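Local structure of gamma-D-glutamyl-L-lysine dipeptidyl-peptidase (Bacillus cereus ATCC 10987, 3H41) at residues S24-P27 against I28-P31; S152-T155 against I156-R159; A259-Q262 against G263-S266. The protein is a cysteine peptidase of the NlpC/P60 family that probably cleaves gamma-D-glutamyl-L-lysine bonds in cell-wall peptides, releasing L-Ala-gamma-D-Glu. All coordinates share one frame; numbering follows the deposited sequence. Where two conformers were deposited one is given.

Interaction 1 of 3, residues S24-P27 against I28-P31; sequences SLRP and IDVP
Arg26 bends round to meet the Asp29 carboxylate edge to edge and grips it with two nitrogens. CB of Arg26 already lies 3.1 Å from OD2 of Asp29, and CG and CD follow past the same oxygen. The chain bends at chi3 (-65°), which turns the guanidinium back toward the carboxylate. NE then reaches Asp29 OD2 at 2.8 Å in a nearly straight bond. NH2 of Arg26 reaches OD1 of Asp29 at 2.9 Å, on the syn lone pair of that oxygen. This is a side-on salt bridge, with the two planes 28° apart. CG2 of Ile28 rests over one guanidinium face, 3.6 Å from NE of Arg26 and offset toward the rim. Beyond the segments, NH1 bonds Glu50 O.

The backbone of Arg26 takes part too. Asp29 N donates to Arg26 O at 2.9 Å and closes a 3-10 turn, which leads from strand 15-19 toward helix 30-33. In return the Asp29 carboxylate takes the N-H of Arg26, with N 2.8 Å from OD2 on its anti lone pair. Two donors, one backbone and one side chain, thus hold OD2 of the buried Asp29. OD1 has a second partner in Trp42 NE1. CD2 of Leu25 packs on CB of Asp29 at 3.7 Å. Next along the turn, Val30 N bonds Pro27 O at 3.3 Å.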
ATOM      1  N   SER A  24      10.342  -2.349 -18.776  1.00 20.18           N
ATOM      2  CA  SER A  24      11.499  -2.838 -18.011  1.00 19.79           C
ATOM      3  C   SER A  24      11.237  -4.188 -17.368  1.00 18.90           C
ATOM      4  O   SER A  24      11.976  -4.598 -16.481  1.00 23.43           O
ATOM      5  CB  SER A  24      11.857  -1.828 -16.919  1.00 21.74           C
ATOM      6  OG  SER A  24      12.340  -0.656 -17.548  1.00 26.47           O
ATOM      7  N   LEU A  25      10.205  -4.888 -17.812  1.00 14.93           N
ATOM      8  CA  LEU A  25       9.832  -6.154 -17.155  1.00 15.05           C
ATOM      9  C   LEU A  25      10.832  -7.247 -17.514  1.00 15.68           C
ATOM     10  O   LEU A  25      11.269  -7.322 -18.648  1.00 15.79           O
ATOM     11  CB  LEU A  25       8.475  -6.649 -17.653  1.00 17.56           C
ATOM     12  CG  LEU A  25       7.183  -5.899 -17.360  1.00 22.88           C
ATOM     13  CD1 LEU A  25       6.031  -6.542 -18.119  1.00 17.65           C
ATOM     14  CD2 LEU A  25       6.885  -5.934 -15.902  1.00 16.80           C
ATOM     15  N   ARG A  26      11.166  -8.117 -16.573  1.00 11.80           N
ATOM     16  CA  ARG A  26      11.713  -9.428 -16.905  1.00 10.31           C
ATOM     17  C   ARG A  26      10.580 -10.406 -17.149  1.00 15.21           C
ATOM     18  O   ARG A  26       9.441 -10.168 -16.723  1.00 15.89           O
ATOM     19  CB  ARG A  26      12.532  -9.950 -15.731  1.00 11.86           C
ATOM     20  CG  ARG A  26      13.651  -9.063 -15.286  1.00 12.63           C
ATOM     21  CD  ARG A  26      14.125  -9.531 -13.901  1.00 13.03           C
ATOM     22  NE  ARG A  26      13.089  -9.345 -12.899  1.00 11.18           N
ATOM     23  CZ  ARG A  26      13.261  -9.518 -11.597  1.00 11.45           C
ATOM     24  NH1 ARG A  26      14.433  -9.938 -11.112  1.00 10.85           N
ATOM     25  NH2 ARG A  26      12.251  -9.249 -10.775  1.00 14.47           N
ATOM     26  N   PRO A  27      10.888 -11.565 -17.749  1.00 15.12           N
ATOM     27  CA  PRO A  27       9.835 -12.565 -17.920  1.00 16.09           C
ATOM     28  C   PRO A  27       9.171 -12.987 -16.595  1.00 16.23           C
ATOM     29  O   PRO A  27       7.973 -13.183 -16.560  1.00 16.43           O
ATOM     30  CB  PRO A  27      10.556 -13.730 -18.577  1.00 17.74           C
ATOM     31  CG  PRO A  27      11.685 -13.089 -19.338  1.00 17.37           C
ATOM     32  CD  PRO A  27      12.097 -11.872 -18.554  1.00 17.60           C
ATOM     33  N   ILE A  28       9.949 -13.099 -15.517  1.00 14.61           N
ATOM     34  CA  ILE A  28       9.401 -13.428 -14.192  1.00 13.80           C
ATOM     35  C   ILE A  28       8.451 -12.341 -13.665  1.00 11.96           C
ATOM     36  O   ILE A  28       7.666 -12.611 -12.790  1.00 12.93           O
ATOM     37  CB  ILE A  28      10.537 -13.670 -13.153  1.00 13.31           C
ATOM     38  CG1 ILE A  28      10.032 -14.550 -12.001  1.00 16.22           C
ATOM     39  CG2 ILE A  28      11.192 -12.343 -12.715  1.00 11.24           C
ATOM     40  CD1 ILE A  28      11.169 -15.307 -11.289  1.00 14.91           C
ATOM     41  N   ASP A  29       8.506 -11.124 -14.206  1.00 12.25           N
ATOM     42  CA  ASP A  29       7.632 -10.057 -13.721  1.00 12.23           C
ATOM     43  C   ASP A  29       6.264  -9.973 -14.417  1.00 12.05           C
ATOM     44  O   ASP A  29       5.402  -9.167 -14.025  1.00 10.71           O
ATOM     45  CB  ASP A  29       8.307  -8.707 -13.832  1.00 14.22           C
ATOM     46  CG  ASP A  29       9.607  -8.668 -13.129  1.00 15.11           C
ATOM     47  OD1 ASP A  29       9.606  -9.008 -11.924  1.00 11.29           O
ATOM     48  OD2 ASP A  29      10.621  -8.354 -13.803  1.00 11.56           O
ATOM     49  N   VAL A  30       6.061 -10.818 -15.410  1.00 12.65           N
ATOM     50  CA  VAL A  30       4.857 -10.793 -16.238  1.00 13.93           C
ATOM     51  C   VAL A  30       3.588 -10.880 -15.420  1.00 14.09           C
ATOM     52  O   VAL A  30       2.669 -10.100 -15.667  1.00 13.56           O
ATOM     53  CB  VAL A  30       4.913 -11.849 -17.382  1.00 16.39           C
ATOM     54  CG1 VAL A  30       3.528 -12.063 -18.029  1.00 18.91           C
ATOM     55  CG2 VAL A  30       5.941 -11.409 -18.447  1.00 20.76           C
ATOM     56  N   PRO A  31       3.543 -11.757 -14.387  1.00 12.95           N
ATOM     57  CA  PRO A  31       2.296 -11.833 -13.605  1.00 12.09           C
ATOM     58  C   PRO A  31       1.941 -10.573 -12.772  1.00 12.12           C
ATOM     59  O   PRO A  31       0.797 -10.421 -12.329  1.00 12.28           O
ATOM     60  CB  PRO A  31       2.505 -13.043 -12.694  1.00 14.52           C
ATOM     61  CG  PRO A  31       3.692 -13.781 -13.216  1.00 16.43           C
ATOM     62  CD  PRO A  31       4.471 -12.873 -14.090  1.00 17.10           C
TER

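Interaction 2 of 3, residues S152-T155 against I156-R159; sequences SEDT and ISYR
Glu153 lies alongside the ring of Tyr158, both side chains pointing the same way. CG of Glu153 is 4.0 Å from CD1 of Tyr158, and the carboxylate passes CE1 obliquely, its plane 47° from the ring. The Glu153 chain is fully extended, which carries its acid along the ring. The acid itself forms a salt bridge with Lys172. Phe177 of strand 175-178 touches both side chains.

Ser152 and Arg159 sit on the other face of the sheet. OG of Ser152 meets CB of Arg159 at 3.4 Å. One water bridges Ser152 OG and Arg159 NH1, which donates to it in the guanidinium plane. NH2 of Arg159 is bonded to Asn132 O.

Asp154 fastens the end of the loop. Its CG sits between the backbone N and the carbonyl carbon (chi1 63°), which swings OD1 in toward the turn. Ser157 OG donates to Asp154 OD1 at 2.7 Å, and Ile156 N donates to it at 2.8 Å. The two donors come from opposite faces of the carboxylate plane. Ser157 N adds a weak bond to the same oxygen. The bond from Ile156 N closes an Asx turn. Asp154 OD2 and Ser152 OG also bond a tetraethylene glycol, probably from the crystallisation liquor.

Backbone bonds tie the two arms. Arg159 N reaches Ser152 O at 2.8 Å, Asp154 N reaches Ser157 O at 3.0 Å, and the bond from Ser152 N to Arg159 O is weak. Ser152 and Arg159 form a hydrogen-bonded antiparallel pair, and Glu153 and Tyr158 a non-hydrogen-bonded one. Thr155 and Ile156 fill the corner of a type I turn. This is a tight beta hairpin, joining strands 147-153 and 157-161 of the second SH3-type domain.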
ATOM      1  N   SER A 152     -24.992  -1.792  -1.292  1.00 17.81           N
ATOM      2  CA  SER A 152     -26.020  -2.374  -0.419  1.00 15.47           C
ATOM      3  C   SER A 152     -25.355  -3.337   0.555  1.00 14.37           C
ATOM      4  O   SER A 152     -24.204  -3.691   0.398  1.00 13.38           O
ATOM      5  CB  SER A 152     -27.164  -3.052  -1.216  1.00 20.43           C
ATOM      6  OG  SER A 152     -26.735  -4.179  -1.955  1.00 15.39           O
ATOM      7  N   GLU A 153     -26.090  -3.711   1.581  1.00 15.90           N
ATOM      8  CA  GLU A 153     -25.613  -4.579   2.664  1.00 18.66           C
ATOM      9  C   GLU A 153     -26.733  -5.534   3.047  1.00 21.63           C
ATOM     10  O   GLU A 153     -27.900  -5.107   3.181  1.00 21.37           O
ATOM     11  CB  GLU A 153     -25.293  -3.725   3.877  1.00 20.35           C
ATOM     12  CG  GLU A 153     -24.809  -4.517   5.100  1.00 26.41           C
ATOM     13  CD  GLU A 153     -24.523  -3.628   6.298  1.00 35.80           C
ATOM     14  OE1 GLU A 153     -24.767  -2.417   6.215  1.00 33.94           O
ATOM     15  OE2 GLU A 153     -24.062  -4.144   7.337  1.00 49.71           O
ATOM     16  N   ASP A 154     -26.413  -6.810   3.220  1.00 18.59           N
ATOM     17  CA  ASP A 154     -27.376  -7.736   3.826  1.00 21.39           C
ATOM     18  C   ASP A 154     -26.778  -8.318   5.096  1.00 20.34           C
ATOM     19  O   ASP A 154     -25.795  -7.785   5.611  1.00 20.82           O
ATOM     20  CB  ASP A 154     -27.823  -8.795   2.832  1.00 22.72           C
ATOM     21  CG  ASP A 154     -26.686  -9.687   2.352  1.00 22.77           C
ATOM     22  OD1 ASP A 154     -25.694  -9.845   3.097  1.00 16.89           O
ATOM     23  OD2 ASP A 154     -26.803 -10.238   1.237  1.00 22.28           O
ATOM     24  N   THR A 155     -27.354  -9.409   5.605  1.00 22.68           N
ATOM     25  CA  THR A 155     -26.892  -9.960   6.857  1.00 23.12           C
ATOM     26  C   THR A 155     -25.521 -10.603   6.763  1.00 20.25           C
ATOM     27  O   THR A 155     -24.885 -10.750   7.790  1.00 24.53           O
ATOM     28  CB  THR A 155     -27.875 -11.019   7.453  1.00 23.67           C
ATOM     29  OG1 THR A 155     -28.083 -12.075   6.524  1.00 27.83           O
ATOM     30  CG2 THR A 155     -29.214 -10.380   7.790  1.00 23.95           C
ATOM     31  N   ILE A 156     -25.084 -11.026   5.573  1.00 18.73           N
ATOM     32  CA  ILE A 156     -23.777 -11.681   5.458  1.00 16.65           C
ATOM     33  C   ILE A 156     -22.700 -10.917   4.651  1.00 14.99           C
ATOM     34  O   ILE A 156     -21.518 -11.298   4.692  1.00 12.43           O
ATOM     35  CB  ILE A 156     -23.889 -13.131   4.930  1.00 19.43           C
ATOM     36  CG1 ILE A 156     -24.448 -13.169   3.497  1.00 24.54           C
ATOM     37  CG2 ILE A 156     -24.748 -14.032   5.898  1.00 18.05           C
ATOM     38  CD1 ILE A 156     -24.158 -14.506   2.764  1.00 25.67           C
ATOM     39  N   SER A 157     -23.085  -9.852   3.939  1.00 15.02           N
ATOM     40  CA  SER A 157     -22.216  -9.280   2.902  1.00 13.51           C
ATOM     41  C   SER A 157     -22.404  -7.800   2.659  1.00 14.04           C
ATOM     42  O   SER A 157     -23.405  -7.210   3.063  1.00 14.34           O
ATOM     43  CB  SER A 157     -22.427 -10.013   1.573  1.00 18.07           C
ATOM     44  OG  SER A 157     -23.765  -9.885   1.138  1.00 14.54           O
ATOM     45  N   TYR A 158     -21.419  -7.209   1.998  1.00  9.85           N
ATOM     46  CA  TYR A 158     -21.558  -5.887   1.432  1.00 11.10           C
ATOM     47  C   TYR A 158     -21.513  -6.082  -0.070  1.00 12.54           C
ATOM     48  O   TYR A 158     -20.714  -6.898  -0.561  1.00 12.33           O
ATOM     49  CB  TYR A 158     -20.375  -4.991   1.781  1.00 13.01           C
ATOM     50  CG  TYR A 158     -20.114  -4.780   3.249  1.00 12.25           C
ATOM     51  CD1 TYR A 158     -20.979  -4.028   4.020  1.00 18.85           C
ATOM     52  CD2 TYR A 158     -18.983  -5.300   3.850  1.00 13.19           C
ATOM     53  CE1 TYR A 158     -20.731  -3.820   5.370  1.00 19.64           C
ATOM     54  CE2 TYR A 158     -18.722  -5.091   5.216  1.00 16.17           C
ATOM     55  CZ  TYR A 158     -19.597  -4.352   5.962  1.00 14.62           C
ATOM     56  OH  TYR A 158     -19.366  -4.127   7.301  1.00 21.67           O
ATOM     57  N   ARG A 159     -22.346  -5.337  -0.791  1.00 11.96           N
ATOM     58  CA  ARG A 159     -22.214  -5.225  -2.230  1.00 11.06           C
ATOM     59  C   ARG A 159     -21.509  -3.931  -2.592  1.00 12.25           C
ATOM     60  O   ARG A 159     -21.791  -2.848  -2.020  1.00 14.19           O
ATOM     61  CB  ARG A 159     -23.613  -5.310  -2.857  1.00 12.08           C
ATOM     62  CG  ARG A 159     -23.623  -5.450  -4.354  1.00 19.53           C
ATOM     63  CD  ARG A 159     -25.024  -5.940  -4.803  1.00 21.89           C
ATOM     64  NE  ARG A 159     -24.956  -6.649  -6.061  1.00 29.55           N
ATOM     65  CZ  ARG A 159     -25.766  -6.438  -7.096  1.00 38.01           C
ATOM     66  NH1 ARG A 159     -26.732  -5.525  -7.025  1.00 39.37           N
ATOM     67  NH2 ARG A 159     -25.616  -7.161  -8.207  1.00 23.59           N
TER
HETATM   68  O   HOH W   1     -27.518  -3.840  -4.600  1.00 38.76           O

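Interaction 3 of 3, residues A259-Q262 against G263-S266; sequences AHDQ and GKGS
Ala259 ends strand 255-259 and touches the returning chain. Its CB lies 3.4 Å from O of Gly265, and its own O accepts from Gly263 N at 3.1 Å. His260 comes next. Its N bonds Ser266 O at 2.9 Å, and its O accepts from Gly265 N at 2.8 Å, with a weak second bond from Gly263 N. Ring carbon CD2 of His260 lies 3.5 Å from Ser266 O. The ring also stacks on His268, which belongs to the D-glutamate pocket.

From Asp261 to Gly263 phi is positive, and the chain makes a short, weakly bonded left-handed turn. The turn links strand 255-259 to its antiparallel neighbour 267-275 in the NlpC/P60 sheet. Asp261 O receives Lys264 N at 3.1 Å. The Asp261 carboxylate crosses the end of the lysine chain. Its OD2 is 3.5 Å from CE of Lys264 and makes only a long salt bridge, 3.8 Å, to NZ. Lys264 bends at chi3 (-76°), which brings CE beside OD2 of Asp261. The backbone of Gln262 stays in the left-handed region, and Gly263 follows with phi 89°, which glycine readily adopts.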
ATOM      1  N   ALA A 259      18.965   5.912   9.272  1.00 13.16           N
ATOM      2  CA  ALA A 259      19.653   6.561   8.179  1.00 14.20           C
ATOM      3  C   ALA A 259      21.074   6.025   8.018  1.00 13.43           C
ATOM      4  O   ALA A 259      21.712   5.569   8.978  1.00 14.75           O
ATOM      5  CB  ALA A 259      19.679   8.135   8.395  1.00 14.21           C
ATOM      6  N   HIS A 260      21.559   6.097   6.801  1.00 12.89           N
ATOM      7  CA  HIS A 260      22.937   5.712   6.477  1.00 16.77           C
ATOM      8  C   HIS A 260      23.964   6.509   7.274  1.00 18.14           C
ATOM      9  O   HIS A 260      23.664   7.611   7.816  1.00 16.63           O
ATOM     10  CB  HIS A 260      23.207   5.913   4.979  1.00 18.25           C
ATOM     11  CG  HIS A 260      22.449   4.971   4.092  1.00 21.71           C
ATOM     12  ND1 HIS A 260      22.784   3.641   3.969  1.00 24.84           N
ATOM     13  CD2 HIS A 260      21.392   5.169   3.271  1.00 27.76           C
ATOM     14  CE1 HIS A 260      21.958   3.055   3.123  1.00 26.30           C
ATOM     15  NE2 HIS A 260      21.106   3.960   2.682  1.00 27.70           N
ATOM     16  N   ASP A 261      25.178   5.964   7.335  1.00 18.29           N
ATOM     17  CA  ASP A 261      26.303   6.604   8.040  1.00 15.97           C
ATOM     18  C   ASP A 261      25.958   6.982   9.480  1.00 17.49           C
ATOM     19  O   ASP A 261      26.009   8.152   9.855  1.00 15.33           O
ATOM     20  CB  ASP A 261      26.777   7.847   7.267  1.00 19.12           C
ATOM     21  CG  ASP A 261      28.065   8.489   7.878  1.00 26.46           C
ATOM     22  OD1 ASP A 261      28.789   7.819   8.677  1.00 22.27           O
ATOM     23  OD2 ASP A 261      28.333   9.673   7.556  1.00 23.70           O
ATOM     24  N   GLN A 262      25.573   5.980  10.270  1.00 15.02           N
ATOM     25  CA  GLN A 262      25.369   6.136  11.699  1.00 18.26           C
ATOM     26  C   GLN A 262      24.297   7.201  11.974  1.00 17.83           C
ATOM     27  O   GLN A 262      24.404   7.943  12.941  1.00 20.03           O
ATOM     28  CB  GLN A 262      26.666   6.532  12.406  1.00 21.03           C
ATOM     29  CG  GLN A 262      27.838   5.672  12.067  1.00 24.74           C
ATOM     30  CD  GLN A 262      27.730   4.322  12.693  1.00 21.94           C
ATOM     31  OE1 GLN A 262      27.676   4.220  13.917  1.00 26.26           O
ATOM     32  NE2 GLN A 262      27.687   3.274  11.866  1.00 27.50           N
ATOM     33  N   GLY A 263      23.284   7.256  11.122  1.00 17.56           N
ATOM     34  CA  GLY A 263      22.133   8.133  11.350  1.00 20.49           C
ATOM     35  C   GLY A 263      22.270   9.533  10.772  1.00 19.44           C
ATOM     36  O   GLY A 263      21.351  10.332  10.894  1.00 21.08           O
ATOM     37  N   LYS A 264      23.384   9.813  10.109  1.00 18.18           N
ATOM     38  CA  LYS A 264      23.678  11.152   9.593  1.00 19.17           C
ATOM     39  C   LYS A 264      23.305  11.403   8.146  1.00 20.72           C
ATOM     40  O   LYS A 264      23.228  12.563   7.753  1.00 21.54           O
ATOM     41  CB  LYS A 264      25.158  11.442   9.744  1.00 19.79           C
ATOM     42  CG  LYS A 264      25.618  11.319  11.184  1.00 21.47           C
ATOM     43  CD  LYS A 264      27.016  11.841  11.350  1.00 26.15           C
ATOM     44  CE  LYS A 264      28.071  10.900  10.821  1.00 34.78           C
ATOM     45  NZ  LYS A 264      29.370  11.640  10.585  1.00 31.03           N
ATOM     46  N   GLY A 265      23.133  10.332   7.354  1.00 17.12           N
ATOM     47  CA  GLY A 265      22.870  10.433   5.933  1.00 15.70           C
ATOM     48  C   GLY A 265      21.414  10.262   5.537  1.00 16.87           C
ATOM     49  O   GLY A 265      20.508  10.610   6.286  1.00 17.13           O
ATOM     50  N   SER A 266      21.172   9.738   4.333  1.00 17.41           N
ATOM     51  CA  SER A 266      19.802   9.639   3.888  0.70 18.41           C
ATOM     52  C   SER A 266      19.076   8.555   4.694  1.00 16.71           C
ATOM     53  O   SER A 266      19.660   7.552   5.095  1.00 16.50           O
ATOM     54  CB  SER A 266      19.713   9.371   2.391  0.70 20.82           C
ATOM     55  OG  SER A 266      20.539   8.292   2.073  0.70 21.47           O
TER

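The three contacts are local turns that follow one another along the chain. None touches another. Interaction 1 lies in the loop between strand 15-19 and helix 30-33 and runs into that helix. Interaction 2 turns the hairpin of strands 147-153 and 157-161 in the second SH3-type domain. Interaction 3 links two strands of the NlpC/P60 sheet. Centres of interactions 1 and 2 are about 38 Å apart, and those of 1 and 3 about 33 Å. Interactions 2 and 3 lie on opposite sides of the chain's centre, about 50 Å apart. Interactions 1 and 2 lie away from the active site. In interaction 3 the His260 side chain is about 6 Å from the bound D-glutamate and about 8 Å from the side chain of His269, the inferred proton acceptor.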